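Local coordinates for neutral proteinase inhibitor ScNPI (Streptomyces caespitosus, PDB 4HWX), which probably inhibits peptidases of two classes at once, serine proteinases among them, as a homodimeric, secreted member of the subtilisin inhibitor family, at residues C47-N51 / S108-Y112. Residues are numbered along the deposited sequence; the frame is centred on the assembly and turned at random.
Sequences CDALN and SNPVY
A49 presses its CB against the CG2 methyl of V111 at 3.8 Å, and this apolar overlap joins helix 43-52 to the loop that follows helix 99-105 in the Streptomyces subtilisin inhibitor fold. No hydrogen bond crosses between 47-51 and 108-112; the evidence for packing is 157 Å² of buried surface, most of it on A49 and V111. The A49 CB bond points at the loop, where the methyl also meets P110 CD at 4.1 Å and N109 OD1 at 3.9 Å, so one small residue is touched by three successive loop residues. L50 starts alongside the interface, but its end turns closer: CD2 comes within 3.9 Å of V111 CG2, the two side chains crossing at about a right angle. In V111, CG1 lies anti to the backbone N (chi1 177°), which leaves CG2 anti to the carbonyl carbon and directed at the helix, where it serves both A49 and L50. F11 of strand 8-15 touches both L50 and V111, placing their meeting over the antiparallel sheet. On the helix side, C47 is tied by a disulfide to C32; on the loop side, the carbonyl of V111 accepts from H40. The loop shapes itself through an Asx turn, in which N109 OD1 takes the backbone N-H of V111. Replacing N109 with an alanine would probably leave that N-H without its side-chain acceptor and the turn less firmly set, disturbing the presentation of V111 to A49. The turn bond is moderately bent, 147° at the hydrogen, and V111 N lies 3.2 Å from N109 OD1, in the carbonyl plane and on a lone pair.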
loop_
_atom_site.group_PDB
_atom_site.type_symbol
_atom_site.label_atom_id
_atom_site.label_comp_id
_atom_site.label_asym_id
_atom_site.label_seq_id
_atom_site.Cartn_x
_atom_site.Cartn_y
_atom_site.Cartn_z
ATOM N N CYS A 47 -6.701 -11.898 5.079
ATOM C CA CYS A 47 -6.306 -12.536 3.806
ATOM C C CYS A 47 -7.466 -13.329 3.202
ATOM O O CYS A 47 -7.747 -13.154 2.012
ATOM C CB CYS A 47 -5.086 -13.427 3.999
ATOM S SG CYS A 47 -3.587 -12.502 4.396
ATOM N N ASP A 48 -8.145 -14.177 4.026
ATOM C CA ASP A 48 -9.321 -14.979 3.636
ATOM C C ASP A 48 -10.441 -14.052 3.125
ATOM O O ASP A 48 -11.060 -14.330 2.093
ATOM C CB ASP A 48 -9.862 -15.801 4.835
ATOM C CG ASP A 48 -8.971 -16.869 5.459
ATOM O OD1 ASP A 48 -8.109 -17.408 4.751
ATOM O OD2 ASP A 48 -9.167 -17.180 6.667
ATOM N N ALA A 49 -10.705 -12.959 3.878
ATOM C CA ALA A 49 -11.753 -11.973 3.553
ATOM C C ALA A 49 -11.470 -11.306 2.201
ATOM O O ALA A 49 -12.379 -11.219 1.368
ATOM C CB ALA A 49 -11.874 -10.931 4.654
ATOM N N LEU A 50 -10.195 -10.951 1.937
ATOM C CA LEU A 50 -9.780 -10.365 0.647
ATOM C C LEU A 50 -9.972 -11.354 -0.493
ATOM O O LEU A 50 -10.530 -11.008 -1.540
ATOM C CB LEU A 50 -8.308 -9.921 0.711
ATOM C CG LEU A 50 -8.025 -8.688 1.540
ATOM C CD1 LEU A 50 -6.529 -8.413 1.563
ATOM C CD2 LEU A 50 -8.809 -7.477 1.018
ATOM N N ASN A 51 -9.556 -12.608 -0.276
ATOM C CA ASN A 51 -9.732 -13.650 -1.285
ATOM C C ASN A 51 -11.212 -13.892 -1.590
ATOM O O ASN A 51 -11.554 -14.126 -2.747
ATOM C CB ASN A 51 -9.036 -14.946 -0.845
ATOM C CG ASN A 51 -7.536 -14.911 -1.045
ATOM O OD1 ASN A 51 -7.009 -14.209 -1.916
ATOM N ND2 ASN A 51 -6.810 -15.667 -0.234
ATOM N N SER A 108 -18.125 -6.923 10.524
ATOM C CA SER A 108 -17.111 -7.127 11.545
ATOM C C SER A 108 -15.961 -7.757 10.747
ATOM O O SER A 108 -15.163 -8.552 11.261
ATOM C CB SER A 108 -17.637 -7.980 12.696
ATOM O OG SER A 108 -18.222 -7.155 13.689
ATOM N N ASN A 109 -15.934 -7.380 9.429
ATOM C CA ASN A 109 -15.015 -7.799 8.381
ATOM C C ASN A 109 -13.610 -7.653 8.889
ATOM O O ASN A 109 -13.220 -6.561 9.316
ATOM C CB ASN A 109 -15.239 -6.976 7.108
ATOM C CG ASN A 109 -14.612 -7.547 5.870
ATOM O OD1 ASN A 109 -13.406 -7.527 5.707
ATOM N ND2 ASN A 109 -15.419 -8.070 4.979
ATOM N N PRO A 110 -12.842 -8.751 8.919
ATOM C CA PRO A 110 -11.489 -8.671 9.498
ATOM C C PRO A 110 -10.606 -7.586 8.858
ATOM O O PRO A 110 -9.812 -6.992 9.567
ATOM C CB PRO A 110 -10.923 -10.069 9.241
ATOM C CG PRO A 110 -12.129 -10.939 9.174
ATOM C CD PRO A 110 -13.155 -10.122 8.471
ATOM N N VAL A 111 -10.793 -7.287 7.547
ATOM C CA VAL A 111 -9.969 -6.322 6.801
ATOM C C VAL A 111 -9.865 -4.982 7.540
ATOM O O VAL A 111 -8.738 -4.538 7.773
ATOM C CB VAL A 111 -10.414 -6.137 5.329
ATOM C CG1 VAL A 111 -9.565 -5.070 4.631
ATOM C CG2 VAL A 111 -10.315 -7.460 4.571
ATOM N N TYR A 112 -10.996 -4.375 7.938
ATOM C CA TYR A 112 -10.956 -3.095 8.646
ATOM C C TYR A 112 -11.173 -3.239 10.161
ATOM O O TYR A 112 -11.516 -2.256 10.824
ATOM C CB TYR A 112 -11.923 -2.080 8.020
ATOM C CG TYR A 112 -11.396 -1.612 6.679
ATOM C CD1 TYR A 112 -10.332 -0.706 6.604
ATOM C CD2 TYR A 112 -11.832 -2.202 5.492
ATOM C CE1 TYR A 112 -9.760 -0.356 5.378
ATOM C CE2 TYR A 112 -11.299 -1.821 4.256
ATOM C CZ TYR A 112 -10.266 -0.897 4.204
ATOM O OH TYR A 112 -9.722 -0.538 2.991
#